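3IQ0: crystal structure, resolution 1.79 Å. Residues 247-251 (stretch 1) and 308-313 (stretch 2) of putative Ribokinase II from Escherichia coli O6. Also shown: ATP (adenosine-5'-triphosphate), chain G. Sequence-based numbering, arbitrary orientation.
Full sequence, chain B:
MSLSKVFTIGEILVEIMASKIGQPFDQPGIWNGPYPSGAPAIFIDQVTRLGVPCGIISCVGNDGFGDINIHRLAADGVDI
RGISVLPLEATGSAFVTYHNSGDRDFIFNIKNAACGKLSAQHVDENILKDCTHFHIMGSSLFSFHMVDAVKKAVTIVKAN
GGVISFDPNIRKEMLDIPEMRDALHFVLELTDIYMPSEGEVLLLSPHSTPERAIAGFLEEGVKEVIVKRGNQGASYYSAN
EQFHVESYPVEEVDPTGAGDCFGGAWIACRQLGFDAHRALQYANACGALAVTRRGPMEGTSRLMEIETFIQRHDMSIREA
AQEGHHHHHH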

# COMPACT_ATOMS: atom_id res chain seq x y z
N SER B 247 -20.46 26.62 17.05
CA SER B 247 -19.26 25.82 17.24
C SER B 247 -18.51 26.30 18.48
O SER B 247 -18.62 27.47 18.87
CB SER B 247 -18.34 25.93 16.03
OG SER B 247 -17.80 27.24 15.94
N TYR B 248 -17.76 25.40 19.10
CA TYR B 248 -16.97 25.73 20.27
C TYR B 248 -15.62 26.16 19.71
O TYR B 248 -15.10 25.52 18.80
CB TYR B 248 -16.80 24.50 21.16
CG TYR B 248 -18.09 23.99 21.76
CD1 TYR B 248 -18.62 24.58 22.91
CD2 TYR B 248 -18.79 22.94 21.17
CE1 TYR B 248 -19.82 24.13 23.45
CE2 TYR B 248 -19.99 22.48 21.71
CZ TYR B 248 -20.50 23.08 22.84
OH TYR B 248 -21.70 22.65 23.37
N PRO B 249 -15.04 27.26 20.22
CA PRO B 249 -13.75 27.71 19.72
C PRO B 249 -12.62 26.83 20.24
O PRO B 249 -12.50 26.62 21.45
CB PRO B 249 -13.66 29.14 20.26
CG PRO B 249 -14.37 29.03 21.58
CD PRO B 249 -15.58 28.19 21.23
N VAL B 250 -11.80 26.30 19.34
CA VAL B 250 -10.69 25.43 19.73
C VAL B 250 -9.51 25.54 18.77
O VAL B 250 -9.67 25.96 17.62
CB VAL B 250 -11.11 23.93 19.78
CG1 VAL B 250 -12.26 23.74 20.75
CG2 VAL B 250 -11.49 23.45 18.39
N GLU B 251 -8.32 25.17 19.24
CA GLU B 251 -7.12 25.21 18.42
C GLU B 251 -7.07 23.94 17.56
O GLU B 251 -6.56 22.90 17.99
CB GLU B 251 -5.87 25.31 19.31
CG GLU B 251 -5.54 24.06 20.13
CD GLU B 251 -6.11 24.09 21.54
OE1 GLU B 251 -6.12 23.03 22.20
OE2 GLU B 251 -6.52 25.18 22.00
N THR B 308 -17.72 17.82 30.54
CA THR B 308 -16.87 18.82 31.16
C THR B 308 -16.47 19.89 30.15
O THR B 308 -16.43 21.08 30.47
CB THR B 308 -15.62 18.17 31.75
OG1 THR B 308 -14.95 17.42 30.73
CG2 THR B 308 -15.98 17.25 32.89
N PHE B 309 -16.17 19.46 28.93
CA PHE B 309 -15.80 20.39 27.87
C PHE B 309 -16.90 21.44 27.74
O PHE B 309 -16.65 22.64 27.75
CB PHE B 309 -15.65 19.63 26.54
CG PHE B 309 -15.34 20.51 25.36
CD1 PHE B 309 -14.08 21.08 25.20
CD2 PHE B 309 -16.31 20.76 24.40
CE1 PHE B 309 -13.79 21.88 24.10
CE2 PHE B 309 -16.03 21.56 23.29
CZ PHE B 309 -14.77 22.12 23.14
N ILE B 310 -18.13 20.96 27.62
CA ILE B 310 -19.30 21.83 27.50
C ILE B 310 -19.44 22.71 28.74
O ILE B 310 -19.58 23.92 28.63
CB ILE B 310 -20.58 21.00 27.32
CG1 ILE B 310 -20.52 20.22 26.01
CG2 ILE B 310 -21.80 21.90 27.36
CD1 ILE B 310 -21.65 19.24 25.84
N GLN B 311 -19.40 22.08 29.91
CA GLN B 311 -19.52 22.81 31.17
C GLN B 311 -18.55 23.96 31.19
O GLN B 311 -18.92 25.11 30.90
CB GLN B 311 -19.17 21.93 32.38
CG GLN B 311 -20.14 20.83 32.70
CD GLN B 311 -19.78 20.12 33.99
OE1 GLN B 311 -18.60 20.00 34.33
NE2 GLN B 311 -20.79 19.64 34.72
N ARG B 312 -17.31 23.64 31.54
CA ARG B 312 -16.22 24.61 31.64
C ARG B 312 -16.47 25.85 30.82
O ARG B 312 -16.31 26.97 31.32
CB ARG B 312 -14.89 23.99 31.19
CG ARG B 312 -14.29 22.99 32.17
CD ARG B 312 -12.85 22.64 31.78
NE ARG B 312 -11.86 23.63 32.22
CZ ARG B 312 -10.62 23.70 31.74
NH1 ARG B 312 -10.22 22.85 30.79
NH2 ARG B 312 -9.77 24.59 32.21
N HIS B 313 -16.87 25.66 29.57
CA HIS B 313 -17.12 26.75 28.64
C HIS B 313 -18.52 27.39 28.67
O HIS B 313 -19.49 26.75 29.13
CB HIS B 313 -16.81 26.26 27.22
CG HIS B 313 -17.70 26.85 26.17
ND1 HIS B 313 -19.08 26.77 26.23
CD2 HIS B 313 -17.41 27.49 25.01
CE1 HIS B 313 -19.60 27.35 25.16
NE2 HIS B 313 -18.61 27.79 24.40
PG ATP G . -15.73 14.34 7.06
O1G ATP G . -14.38 14.16 7.69
O2G ATP G . -15.68 14.20 5.56
O3G ATP G . -16.72 13.32 7.63
PB ATP G . -17.57 16.51 7.85
O1B ATP G . -17.79 17.74 7.02
O2B ATP G . -18.58 15.42 7.88
O3B ATP G . -16.17 15.84 7.44
PA ATP G . -16.82 18.51 9.75
O1A ATP G . -15.34 18.68 9.46
O2A ATP G . -17.81 19.46 9.21
O3A ATP G . -17.27 17.00 9.32
O5' ATP G . -17.43 18.11 11.40
C5' ATP G . -17.73 17.46 12.55
C4' ATP G . -18.48 18.43 13.43
O4' ATP G . -17.33 18.68 14.24
C3' ATP G . -18.81 19.89 12.97
O3' ATP G . -20.13 20.08 12.46
C2' ATP G . -18.48 20.66 14.17
O2' ATP G . -19.57 20.65 15.09
C1' ATP G . -17.24 20.01 14.70
N9 ATP G . -15.99 20.67 14.14
C8 ATP G . -15.23 20.34 13.02
N7 ATP G . -14.19 21.17 12.85
C5 ATP G . -14.23 22.05 13.85
C6 ATP G . -13.43 23.24 14.30
N6 ATP G . -12.35 23.59 13.60
N1 ATP G . -13.82 23.94 15.46
C2 ATP G . -14.95 23.61 16.22
N3 ATP G . -15.73 22.51 15.85
C4 ATP G . -15.43 21.74 14.71

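What joins an irregular segment to a helix more than fifty residues further along the chain? No hydrogen bond crosses between them; the contact is one of packed side chains, burying 286 Å² in all. Tyr-248 is at its centre, buried and pointing toward the helical stretch, with chi1 in the m well.

How does Phe-309 meet the tyrosine? With chi1 in t, it turns the edge of its ring to the face of Tyr-248, the planes at 67° and the centroids 5.2 Å apart; CE2 of Phe-309 comes within 3.5 Å of CG of Tyr-248. Such a geometry sets ring hydrogens against the pi cloud. The tip of the same phenylalanine reaches Val-250, whose CG1 lies 3.8 Å from Phe-309 CZ, a compact branched side chain at the ring's edge.

What does His-313 add? Here Tyr-248 supplies the edge: its CD1 sits 3.5 Å from NE2 of His-313, over the imidazole face, with the planes at 72°. One tyrosine ring thus offers its face to one aromatic neighbour and its edge to another.

Why does a tyrosine suit this place? Its flat ring serves both aromatic partners, while its length brings Tyr-248 OH to 3.8 Å from CG1 of Ile-310. Its backbone faces other business: Tyr-248 O lies 3.2 Å from C2 of ATP.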